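Local coordinates for protein carbohydrate binding module (Escherichia coli, PDB 2XFD) that binds carbohydrate through a calcium ion, here cellobiose, as a family 60 carbohydrate-binding module that probably targets xylan and related plant polysaccharides, at residues N3-R8 with I67-Q72; T25-W30 with Y39-S44; E48-F53 with N103-F108; Q63-V68 with N96-H101. One frame throughout, in Å; residues are numbered along the deposited sequence. Where two conformers were deposited one is given.

Contact 1 (N3-R8 with I67-Q72); sequences NSITVR and IVVNGQ
Val68 N donates to Thr6 O over 2.8 Å, and Thr6 N returns the bond to Val68 O, making the hydrogen-bonded pair in an antiparallel ladder. Strands 4-11 and 62-69 are neighbours here in one sheet of a beta-sandwich. Val68 O is also approached by Ile5 CA, a CA-H...O contact of 3.2 Å. The side chains alternate. Thr6 and Val68 share the outer face, where Thr6 OG1 bonds to Thr40 OG1 of strand 37-42, while Ile5, Val7, Ile67 and Val69 are buried between the sheets. Ile67 holds CG1 between its backbone N and carbonyl carbon (chi1 73°), which leaves CG2 beside the N, 4.0 Å from Val7 CG2; its other branch ends in CD1, 4.3 Å from Ile5 CG2. Past Val69 the chain reverses in a type I' turn to Gln72, and Asn70, its second residue, prolongs the ladder. Asn70 N reaches Ser4 O at 2.9 Å, while the side-chain amide takes up the polar groups that follow toward the N-terminus. Asn70 OD1 accepts Ser4 N at 2.9 Å, the donor tilted 31° from the carbonyl plane, and ND2 of Asn70 gives a hydrogen nearly in its own amide plane to Asn3 OD1, 2.9 Å away.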
# COMPACT_ATOMS: atom_id res chain seq x y z
N ASN A 3 7.64 14.48 -8.30
CA ASN A 3 7.38 13.07 -8.60
C ASN A 3 5.94 12.78 -8.66
O ASN A 3 5.13 13.49 -8.00
CB ASN A 3 8.06 12.27 -7.50
CG ASN A 3 9.55 12.61 -7.48
OD1 ASN A 3 10.23 12.35 -8.44
ND2 ASN A 3 10.04 13.17 -6.36
N SER A 4 5.56 11.83 -9.46
CA SER A 4 4.18 11.35 -9.58
C SER A 4 4.12 9.90 -9.17
O SER A 4 4.92 9.09 -9.63
CB SER A 4 3.70 11.53 -11.04
OG SER A 4 2.33 11.19 -11.11
N ILE A 5 3.17 9.59 -8.30
CA ILE A 5 2.99 8.23 -7.83
C ILE A 5 1.54 7.84 -7.97
O ILE A 5 0.63 8.55 -7.49
CB ILE A 5 3.43 8.06 -6.33
CG1 ILE A 5 4.88 8.45 -6.20
CG2 ILE A 5 3.17 6.63 -5.90
CD1 ILE A 5 5.36 8.55 -4.73
N THR A 6 1.27 6.73 -8.62
CA THR A 6 -0.06 6.15 -8.74
C THR A 6 -0.11 4.83 -7.95
O THR A 6 0.79 4.01 -8.12
CB THR A 6 -0.47 5.91 -10.17
OG1 THR A 6 -0.51 7.14 -10.86
CG2 THR A 6 -1.78 5.20 -10.34
N VAL A 7 -1.10 4.66 -7.09
CA VAL A 7 -1.34 3.45 -6.36
C VAL A 7 -2.54 2.75 -6.99
O VAL A 7 -3.59 3.36 -7.14
CB VAL A 7 -1.59 3.75 -4.88
CG1 VAL A 7 -1.90 2.48 -4.09
CG2 VAL A 7 -0.44 4.51 -4.29
N ARG A 8 -2.40 1.46 -7.34
CA ARG A 8 -3.53 0.66 -7.81
C ARG A 8 -3.88 -0.32 -6.69
O ARG A 8 -3.08 -1.18 -6.34
CB ARG A 8 -3.16 -0.08 -9.09
CG ARG A 8 -4.38 -0.83 -9.62
CD ARG A 8 -4.50 -1.00 -11.00
NE ARG A 8 -5.73 -1.51 -11.50
CZ ARG A 8 -6.76 -0.85 -12.05
NH1 ARG A 8 -7.74 -1.57 -12.57
NH2 ARG A 8 -6.85 0.46 -12.05
N ILE A 67 2.33 -0.01 -7.53
CA ILE A 67 2.39 1.42 -7.69
C ILE A 67 3.14 1.72 -8.97
O ILE A 67 3.85 0.90 -9.52
CB ILE A 67 3.01 2.17 -6.46
CG1 ILE A 67 4.51 1.98 -6.39
CG2 ILE A 67 2.30 1.74 -5.21
CD1 ILE A 67 5.14 2.82 -5.30
N VAL A 68 3.02 2.99 -9.45
CA VAL A 68 3.76 3.49 -10.56
C VAL A 68 4.46 4.77 -10.08
O VAL A 68 3.79 5.66 -9.56
CB VAL A 68 2.86 3.81 -11.78
CG1 VAL A 68 3.73 4.15 -12.98
CG2 VAL A 68 1.90 2.67 -12.06
N VAL A 69 5.76 4.83 -10.22
CA VAL A 69 6.57 5.95 -9.76
C VAL A 69 7.23 6.59 -10.96
O VAL A 69 8.12 5.97 -11.56
CB VAL A 69 7.62 5.50 -8.72
CG1 VAL A 69 8.38 6.71 -8.21
CG2 VAL A 69 7.00 4.71 -7.60
N ASN A 70 6.83 7.78 -11.37
CA ASN A 70 7.38 8.43 -12.53
C ASN A 70 7.43 7.48 -13.72
O ASN A 70 8.41 7.44 -14.50
CB ASN A 70 8.76 9.04 -12.21
CG ASN A 70 8.70 10.09 -11.14
OD1 ASN A 70 7.73 10.88 -11.13
ND2 ASN A 70 9.72 10.14 -10.26
N GLY A 71 6.36 6.72 -13.92
CA GLY A 71 6.22 5.84 -15.02
C GLY A 71 6.71 4.43 -14.85
O GLY A 71 6.45 3.60 -15.72
N GLN A 72 7.38 4.13 -13.73
CA GLN A 72 7.89 2.78 -13.49
C GLN A 72 6.92 2.00 -12.59
O GLN A 72 6.70 2.40 -11.44
CB GLN A 72 9.25 2.85 -12.81
CG GLN A 72 9.88 1.46 -12.65
CD GLN A 72 11.11 1.50 -11.82
OE1 GLN A 72 11.05 1.89 -10.65
NE2 GLN A 72 12.26 1.11 -12.40

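Contact 2 (T25-W30 with Y39-S44); sequences TTVQTW and YTASTS
Segments 25-30 and 39-44 run antiparallel, at 150°, with strand axes 7.3 Å apart and no hydrogen bond between them; side chains of 25-30 meet side chains and carbonyl oxygens of 39-44. Trp30 and Tyr39 carry about half the contact, sliding past each other in opposite directions. Tyr39 CB sits over the face of the Trp30 six-membered ring, 3.5 Å from its centroid in a CH-pi contact, and Tyr39 CD1 lies 3.6 Å from Trp30 CG; the ring planes are inclined at 47°. Gln28 CG, set anti to its backbone N (chi1 -173°), lies toward the rim of the opposite face. At the indole edge, Trp30 CZ2 comes within 3.7 Å of Thr40 O, while CH2 lies 4.1 Å from Ala41 CB. An alanine in place of Trp30 would probably leave Tyr39 CB and Gln28 CG without the flat group between them and open a gap beside Ala41. Farther along, Ala41 CB meets Val27 CG1 at 3.9 Å and also Gln28 CB. Val27 and Gln28 both point across because they form a classic beta bulge opposite Leu20. The contact joins the two sandwich sheets: 25-31 is outermost beside 17-22, while 37-42 pairs with 4-11.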
# COMPACT_ATOMS: atom_id res chain seq x y z
N THR A 25 6.35 10.69 5.82
CA THR A 25 5.38 11.74 5.65
C THR A 25 4.19 11.19 4.87
O THR A 25 4.35 10.59 3.82
CB THR A 25 5.93 12.91 4.80
OG1 THR A 25 7.14 13.34 5.39
CG2 THR A 25 4.96 13.95 4.59
N THR A 26 2.98 11.36 5.37
CA THR A 26 1.79 11.01 4.60
C THR A 26 1.58 12.01 3.49
O THR A 26 1.33 13.18 3.77
CB THR A 26 0.58 10.89 5.50
OG1 THR A 26 0.80 9.72 6.33
CG2 THR A 26 -0.70 10.72 4.65
N VAL A 27 1.66 11.60 2.25
CA VAL A 27 1.41 12.41 1.07
C VAL A 27 -0.05 12.54 0.77
O VAL A 27 -0.55 13.64 0.46
CB VAL A 27 2.17 11.79 -0.17
CG1 VAL A 27 1.81 12.53 -1.45
CG2 VAL A 27 3.67 11.85 0.09
N GLN A 28 -0.81 11.46 0.88
CA GLN A 28 -2.24 11.48 0.59
C GLN A 28 -2.84 10.25 1.23
O GLN A 28 -2.19 9.22 1.32
CB GLN A 28 -2.51 11.49 -0.90
CG GLN A 28 -3.98 11.68 -1.34
CD GLN A 28 -4.58 12.92 -0.80
OE1 GLN A 28 -4.51 13.91 -1.42
NE2 GLN A 28 -5.11 12.85 0.38
N THR A 29 -4.08 10.36 1.68
CA THR A 29 -4.87 9.24 2.15
C THR A 29 -6.09 9.08 1.24
O THR A 29 -6.62 10.09 0.74
CB THR A 29 -5.26 9.46 3.59
OG1 THR A 29 -6.19 10.49 3.77
CG2 THR A 29 -4.05 9.62 4.44
N TRP A 30 -6.54 7.85 1.07
CA TRP A 30 -7.69 7.49 0.27
C TRP A 30 -8.52 6.46 0.98
O TRP A 30 -7.99 5.55 1.62
CB TRP A 30 -7.26 6.97 -1.09
CG TRP A 30 -6.54 7.95 -1.92
CD1 TRP A 30 -7.09 9.01 -2.60
CD2 TRP A 30 -5.16 7.94 -2.31
NE1 TRP A 30 -6.17 9.68 -3.32
CE2 TRP A 30 -4.97 9.02 -3.17
CE3 TRP A 30 -4.08 7.08 -2.03
CZ2 TRP A 30 -3.75 9.28 -3.78
CZ3 TRP A 30 -2.86 7.35 -2.61
CH2 TRP A 30 -2.73 8.43 -3.52
N TYR A 39 -5.14 5.67 -7.86
CA TYR A 39 -5.12 6.81 -6.97
C TYR A 39 -3.79 7.50 -7.18
O TYR A 39 -2.74 6.87 -7.01
CB TYR A 39 -5.24 6.33 -5.51
CG TYR A 39 -6.52 5.56 -5.23
CD1 TYR A 39 -7.64 6.21 -4.82
CD2 TYR A 39 -6.61 4.20 -5.48
CE1 TYR A 39 -8.86 5.53 -4.63
CE2 TYR A 39 -7.80 3.54 -5.30
CZ TYR A 39 -8.94 4.20 -4.86
OH TYR A 39 -10.13 3.57 -4.71
N THR A 40 -3.78 8.78 -7.53
CA THR A 40 -2.54 9.46 -7.94
C THR A 40 -2.27 10.64 -7.08
O THR A 40 -3.17 11.43 -6.77
CB THR A 40 -2.60 9.85 -9.43
OG1 THR A 40 -2.71 8.65 -10.20
CG2 THR A 40 -1.39 10.58 -9.88
N ALA A 41 -1.01 10.83 -6.71
CA ALA A 41 -0.56 12.02 -6.00
C ALA A 41 0.81 12.41 -6.49
O ALA A 41 1.55 11.65 -7.05
CB ALA A 41 -0.53 11.79 -4.50
N SER A 42 1.14 13.66 -6.20
CA SER A 42 2.40 14.30 -6.51
C SER A 42 3.17 14.55 -5.23
O SER A 42 2.56 14.82 -4.19
CB SER A 42 2.17 15.72 -7.13
OG SER A 42 1.54 15.66 -8.40
N THR A 43 4.48 14.51 -5.30
CA THR A 43 5.30 14.88 -4.15
C THR A 43 6.71 15.29 -4.65
O THR A 43 7.26 14.69 -5.58
CB THR A 43 5.44 13.73 -3.13
OG1 THR A 43 6.17 14.16 -1.99
CG2 THR A 43 6.07 12.49 -3.69
N SER A 44 7.28 16.24 -3.92
CA SER A 44 8.66 16.68 -4.02
C SER A 44 9.61 15.80 -3.16
O SER A 44 10.80 15.90 -3.26
CB SER A 44 8.80 18.15 -3.62
OG SER A 44 8.50 18.38 -2.28

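Contact 3 (E48-F53 with N103-F108); sequences EIRVAF and NGYISF
The guanidinium of Arg50 lies flat on the ring of Tyr105, the planes 3° apart, in an off-centre cation-pi contact with CZ 4.1 Å from the ring centroid. Arg50 CD, rather than the charged group, stands over the ring centre at 3.6 Å, while the guanidinium slides out above Tyr105 OH. Tyr105 CG sits between its backbone N and carbonyl carbon (chi1 64°); the ring lies along its own strand, edge at Ser107 N, one face toward Arg50. Glu48 fixes the rotation of the guanidinium: Arg50 grips it side-on, NE to OE1 and NH1 to OE2, both at 3.0 Å. Glu48 OE1 also accepts Ser107 OG at 2.7 Å, from the opposite face of the carboxylate plane to NE. A water donates a third bond to Glu48 OE1; with Arg50 alongside, these donors would probably stabilise the ionised carboxylate. Behind these groups runs the antiparallel ladder, with Val51 and Ile106 bonded both ways and Phe53 N to Gly104 O at 2.8 Å. On the buried face Val51 CG2 touches Phe108 CE1 at 3.8 Å. Strand 104-110 is outermost in its sheet; 48-53 pairs with 17-22 beyond, and Ile49, Phe53 and Phe108 pack on strand 62-69 of the facing sheet.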
# COMPACT_ATOMS: atom_id res chain seq x y z
N GLU A 48 11.74 6.85 1.14
CA GLU A 48 11.17 5.53 1.03
C GLU A 48 9.68 5.64 0.87
O GLU A 48 8.98 6.23 1.69
CB GLU A 48 11.44 4.73 2.25
CG GLU A 48 10.94 3.32 2.21
CD GLU A 48 11.02 2.57 3.52
OE1 GLU A 48 10.34 1.54 3.64
OE2 GLU A 48 11.74 2.99 4.43
N ILE A 49 9.13 5.00 -0.15
CA ILE A 49 7.70 4.97 -0.41
C ILE A 49 7.08 3.79 0.32
O ILE A 49 7.53 2.66 0.23
CB ILE A 49 7.39 4.81 -1.92
CG1 ILE A 49 8.00 5.98 -2.73
CG2 ILE A 49 5.93 4.69 -2.15
CD1 ILE A 49 8.03 5.64 -4.22
N ARG A 50 5.99 4.06 1.06
CA ARG A 50 5.16 3.02 1.65
C ARG A 50 3.71 3.25 1.29
O ARG A 50 3.24 4.38 1.16
CB ARG A 50 5.32 3.04 3.17
CG ARG A 50 6.72 2.72 3.65
CD ARG A 50 6.87 2.89 5.13
NE ARG A 50 8.24 2.58 5.47
CZ ARG A 50 8.74 2.75 6.70
NH1 ARG A 50 10.03 2.54 6.90
NH2 ARG A 50 7.96 3.10 7.69
N VAL A 51 2.97 2.15 1.13
CA VAL A 51 1.52 2.18 1.09
C VAL A 51 1.05 1.46 2.34
O VAL A 51 1.35 0.29 2.55
CB VAL A 51 0.94 1.53 -0.14
CG1 VAL A 51 -0.56 1.49 -0.08
CG2 VAL A 51 1.42 2.24 -1.39
N ALA A 52 0.37 2.22 3.22
CA ALA A 52 -0.01 1.74 4.54
C ALA A 52 -1.49 1.62 4.67
O ALA A 52 -2.25 2.52 4.32
CB ALA A 52 0.46 2.70 5.62
N PHE A 53 -1.95 0.52 5.24
CA PHE A 53 -3.35 0.27 5.62
C PHE A 53 -3.45 0.64 7.10
O PHE A 53 -2.66 0.18 7.89
CB PHE A 53 -3.66 -1.21 5.41
CG PHE A 53 -4.99 -1.74 5.88
CD1 PHE A 53 -6.19 -1.00 5.83
CD2 PHE A 53 -5.07 -3.05 6.27
CE1 PHE A 53 -7.39 -1.57 6.20
CE2 PHE A 53 -6.26 -3.63 6.63
CZ PHE A 53 -7.44 -2.91 6.58
N ASN A 103 -3.14 -3.83 9.95
CA ASN A 103 -2.51 -2.55 9.81
C ASN A 103 -1.00 -2.74 9.55
O ASN A 103 -0.39 -3.57 10.21
CB ASN A 103 -2.71 -1.64 11.02
CG ASN A 103 -4.12 -1.13 11.15
OD1 ASN A 103 -4.81 -0.92 10.15
ND2 ASN A 103 -4.54 -0.95 12.39
N GLY A 104 -0.42 -2.02 8.61
CA GLY A 104 0.92 -2.24 8.22
C GLY A 104 1.12 -1.65 6.83
O GLY A 104 0.22 -0.96 6.32
N TYR A 105 2.27 -1.90 6.24
CA TYR A 105 2.61 -1.26 4.98
C TYR A 105 3.42 -2.18 4.08
O TYR A 105 4.05 -3.11 4.53
CB TYR A 105 3.38 0.06 5.21
CG TYR A 105 4.73 -0.11 5.89
CD1 TYR A 105 4.90 0.06 7.24
CD2 TYR A 105 5.83 -0.51 5.20
CE1 TYR A 105 6.17 -0.12 7.86
CE2 TYR A 105 7.05 -0.67 5.81
CZ TYR A 105 7.21 -0.48 7.08
OH TYR A 105 8.45 -0.61 7.67
N ILE A 106 3.41 -1.84 2.82
CA ILE A 106 4.32 -2.37 1.80
C ILE A 106 5.31 -1.30 1.48
O ILE A 106 4.91 -0.15 1.18
CB ILE A 106 3.59 -2.86 0.54
CG1 ILE A 106 2.49 -3.84 0.91
CG2 ILE A 106 4.59 -3.45 -0.41
CD1 ILE A 106 1.56 -4.20 -0.19
N SER A 107 6.60 -1.60 1.51
CA SER A 107 7.64 -0.66 1.12
C SER A 107 8.05 -0.89 -0.30
O SER A 107 8.33 -1.99 -0.72
CB SER A 107 8.88 -0.85 1.97
OG SER A 107 9.93 -0.03 1.54
N PHE A 108 8.10 0.20 -1.09
CA PHE A 108 8.42 0.16 -2.51
C PHE A 108 9.78 0.79 -2.83
O PHE A 108 10.11 1.04 -3.97
CB PHE A 108 7.34 0.83 -3.35
CG PHE A 108 6.03 0.08 -3.31
CD1 PHE A 108 5.11 0.28 -2.31
CD2 PHE A 108 5.70 -0.80 -4.30
CE1 PHE A 108 3.93 -0.42 -2.29
CE2 PHE A 108 4.52 -1.47 -4.32
CZ PHE A 108 3.61 -1.30 -3.31
O HOH W 1 10.79 -0.52 5.37

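Contact 4 (Q63-V68 with N96-H101); sequences QVDYIV and NSEWLH. With CA (calcium ion), chain D; CA (calcium ion), chain C; BGC (beta-D-glucopyranose), chain B; BGC (beta-D-glucopyranose), chain E.
Gln63 NE2 donates to Glu98 OE1 at 2.9 Å, keeping the acceptor near its own amide plane but meeting the carboxylate from above. The other oxygen of the same group, Glu98 OE2, is 2.3 Å from a calcium ion, so both carboxylate oxygens are engaged. That ion also takes Asp65 OD1 at 2.3 Å and the backbone O of Asp65, with a water, Gln75 and Glu77 contributing to the site. Asp65 OD1 and Glu98 OE2 lie 3.2 Å apart, and their repulsion is probably offset by the metal they share. Glu98 O is used as well, accepting Val64 N at 2.8 Å in a nearly straight bond. The amide oxygen of Gln63 takes Arg10 NE, while Trp99 N is held by Ser97 OG at 3.0 Å, an ST turn. Trp99 receives the extended Gln63 chain on one ring face, CB lying 3.7 Å from the centroid of the six-membered ring and the amide 13° from parallel to the indole. An alanine in place of Trp99 would probably open a gap beside Gln63 CB and CG, leaving the amide steadied chiefly by its hydrogen bonds. Farther on, His101 O binds the second calcium ion at 2.3 Å, and O2 and O3 of one glucose unit join it there, with Asp56, Arg60 O, Asp61 and a water completing the coordination; the imidazole face lies beneath O6 of the other glucose. Strand 99-100 borders 62-69, which pairs with 4-11 beyond, while Val64 and Leu100 pack on Ile106 of strand 104-110 opposite.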
# COMPACT_ATOMS: atom_id res chain seq x y z
N GLN A 63 -5.83 -5.07 -0.86
CA GLN A 63 -5.01 -5.71 -1.91
C GLN A 63 -4.43 -4.56 -2.76
O GLN A 63 -5.18 -3.84 -3.40
CB GLN A 63 -5.81 -6.68 -2.74
CG GLN A 63 -4.98 -7.49 -3.71
CD GLN A 63 -5.78 -8.32 -4.68
OE1 GLN A 63 -6.99 -8.23 -4.79
NE2 GLN A 63 -5.12 -9.16 -5.36
N VAL A 64 -3.10 -4.45 -2.76
CA VAL A 64 -2.38 -3.48 -3.58
C VAL A 64 -1.79 -4.21 -4.75
O VAL A 64 -0.99 -5.10 -4.59
CB VAL A 64 -1.25 -2.78 -2.73
CG1 VAL A 64 -0.57 -1.73 -3.61
CG2 VAL A 64 -1.76 -2.21 -1.46
N ASP A 65 -2.21 -3.85 -5.94
CA ASP A 65 -1.66 -4.47 -7.13
C ASP A 65 -0.21 -4.05 -7.36
O ASP A 65 0.71 -4.89 -7.49
CB ASP A 65 -2.53 -4.20 -8.38
CG ASP A 65 -2.22 -5.06 -9.56
OD1 ASP A 65 -1.24 -5.80 -9.55
OD2 ASP A 65 -2.99 -4.99 -10.55
N TYR A 66 0.01 -2.76 -7.41
CA TYR A 66 1.26 -2.16 -7.77
C TYR A 66 1.17 -0.67 -7.46
O TYR A 66 0.09 -0.12 -7.23
CB TYR A 66 1.67 -2.41 -9.25
CG TYR A 66 0.65 -1.92 -10.26
CD1 TYR A 66 0.49 -0.60 -10.57
CD2 TYR A 66 -0.14 -2.82 -10.94
CE1 TYR A 66 -0.40 -0.17 -11.55
CE2 TYR A 66 -1.04 -2.41 -11.89
CZ TYR A 66 -1.17 -1.08 -12.18
OH TYR A 66 -2.11 -0.68 -13.13
N ILE A 67 2.33 -0.01 -7.53
CA ILE A 67 2.39 1.42 -7.69
C ILE A 67 3.14 1.72 -8.97
O ILE A 67 3.85 0.90 -9.52
CB ILE A 67 3.01 2.17 -6.46
CG1 ILE A 67 4.51 1.98 -6.39
CG2 ILE A 67 2.30 1.74 -5.21
CD1 ILE A 67 5.14 2.82 -5.30
N VAL A 68 3.02 2.99 -9.45
CA VAL A 68 3.76 3.49 -10.56
C VAL A 68 4.46 4.77 -10.08
O VAL A 68 3.79 5.66 -9.56
CB VAL A 68 2.86 3.81 -11.78
CG1 VAL A 68 3.73 4.15 -12.98
CG2 VAL A 68 1.90 2.67 -12.06
N ASN A 96 6.67 -10.05 0.01
CA ASN A 96 6.29 -10.40 -1.32
C ASN A 96 4.81 -10.77 -1.41
O ASN A 96 4.44 -11.81 -1.88
CB ASN A 96 7.18 -11.51 -1.91
CG ASN A 96 8.61 -11.07 -1.99
OD1 ASN A 96 9.41 -11.26 -1.06
ND2 ASN A 96 8.95 -10.40 -3.08
N SER A 97 3.95 -9.83 -1.02
CA SER A 97 2.50 -10.04 -1.13
C SER A 97 1.83 -8.70 -1.50
O SER A 97 2.25 -7.63 -1.07
CB SER A 97 1.93 -10.52 0.18
OG SER A 97 0.53 -10.67 0.12
N GLU A 98 0.75 -8.82 -2.28
CA GLU A 98 -0.17 -7.73 -2.52
C GLU A 98 -0.99 -7.36 -1.33
O GLU A 98 -1.62 -6.30 -1.31
CB GLU A 98 -1.09 -8.09 -3.68
CG GLU A 98 -0.38 -8.21 -5.00
CD GLU A 98 -1.27 -8.51 -6.18
OE1 GLU A 98 -2.27 -9.26 -5.97
OE2 GLU A 98 -0.99 -8.07 -7.30
N TRP A 99 -1.12 -8.25 -0.32
CA TRP A 99 -2.13 -8.08 0.72
C TRP A 99 -1.60 -7.37 1.97
O TRP A 99 -0.53 -7.68 2.47
CB TRP A 99 -2.65 -9.47 1.11
CG TRP A 99 -3.53 -10.02 0.03
CD1 TRP A 99 -3.16 -10.76 -1.04
CD2 TRP A 99 -4.92 -9.73 -0.16
NE1 TRP A 99 -4.21 -11.03 -1.86
CE2 TRP A 99 -5.33 -10.42 -1.33
CE3 TRP A 99 -5.89 -9.01 0.58
CZ2 TRP A 99 -6.66 -10.37 -1.79
CZ3 TRP A 99 -7.16 -9.01 0.10
CH2 TRP A 99 -7.52 -9.70 -1.07
N LEU A 100 -2.48 -6.56 2.48
CA LEU A 100 -2.36 -6.00 3.83
C LEU A 100 -3.60 -6.44 4.58
O LEU A 100 -4.70 -5.90 4.41
CB LEU A 100 -2.23 -4.49 3.82
CG LEU A 100 -0.96 -3.94 3.17
CD1 LEU A 100 -1.08 -2.48 2.83
CD2 LEU A 100 0.25 -4.25 4.08
N HIS A 101 -3.45 -7.46 5.42
CA HIS A 101 -4.56 -7.98 6.27
C HIS A 101 -4.64 -7.22 7.56
O HIS A 101 -5.73 -6.94 8.10
CB HIS A 101 -4.36 -9.46 6.52
CG HIS A 101 -4.33 -10.28 5.28
ND1 HIS A 101 -5.42 -10.62 4.48
CD2 HIS A 101 -3.26 -10.86 4.72
CE1 HIS A 101 -4.98 -11.42 3.50
NE2 HIS A 101 -3.67 -11.54 3.63
CA CA D . 0.54 -7.03 -8.72
CA CA C . -8.01 -7.42 8.19
C2 BGC B . -7.26 -10.28 9.87
C3 BGC B . -6.59 -9.16 10.65
C4 BGC B . -6.44 -9.51 12.14
C5 BGC B . -5.71 -10.84 12.24
C6 BGC B . -5.43 -11.40 13.65
C1 BGC B . -6.56 -11.59 10.12
O2 BGC B . -7.31 -9.86 8.49
O3 BGC B . -7.41 -8.00 10.51
O4 BGC B . -5.67 -8.55 12.82
O5 BGC B . -6.43 -11.80 11.52
O6 BGC B . -6.68 -11.60 14.26
C2 BGC E . -6.87 -16.18 10.06
C3 BGC E . -7.24 -14.76 10.36
C4 BGC E . -6.63 -13.77 9.37
C5 BGC E . -6.85 -14.28 7.99
C6 BGC E . -6.23 -13.34 7.02
C1 BGC E . -7.19 -16.46 8.61
O1 BGC E . -7.02 -17.79 8.18
O2 BGC E . -7.52 -17.06 10.95
O3 BGC E . -6.84 -14.40 11.68
O4 BGC E . -7.32 -12.63 9.48
O5 BGC E . -6.32 -15.62 7.87
O6 BGC E . -6.38 -13.82 5.72
O HOH W 2 -10.15 -8.12 8.97
O HOH W 3 -0.15 -8.20 -10.67

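Contacts 1 and 4 share strand 62-69, which pairs with 4-11 at its C-terminal end and supplies the calcium ligand Asp65 nearer its start, their centres about 14 Å apart. Contact 3 lies across the sandwich from both: Ile67 CD1 packs 3.5 Å from Phe108 CG, and Phe53 CE2 lies 3.7 Å from His101 O, placing the Phe53 end beside the sugar-binding calcium, its side chain about 4 Å from the ion. Contact 2 bridges the sheets about 17 Å from contact 4 between centres, but is tied to contact 1 by Thr6 OG1 to Thr40 OG1 at 2.7 Å. Only contact 4 reaches the glycan; there His101, Asp56, Asp61 and Trp86 form the pocket.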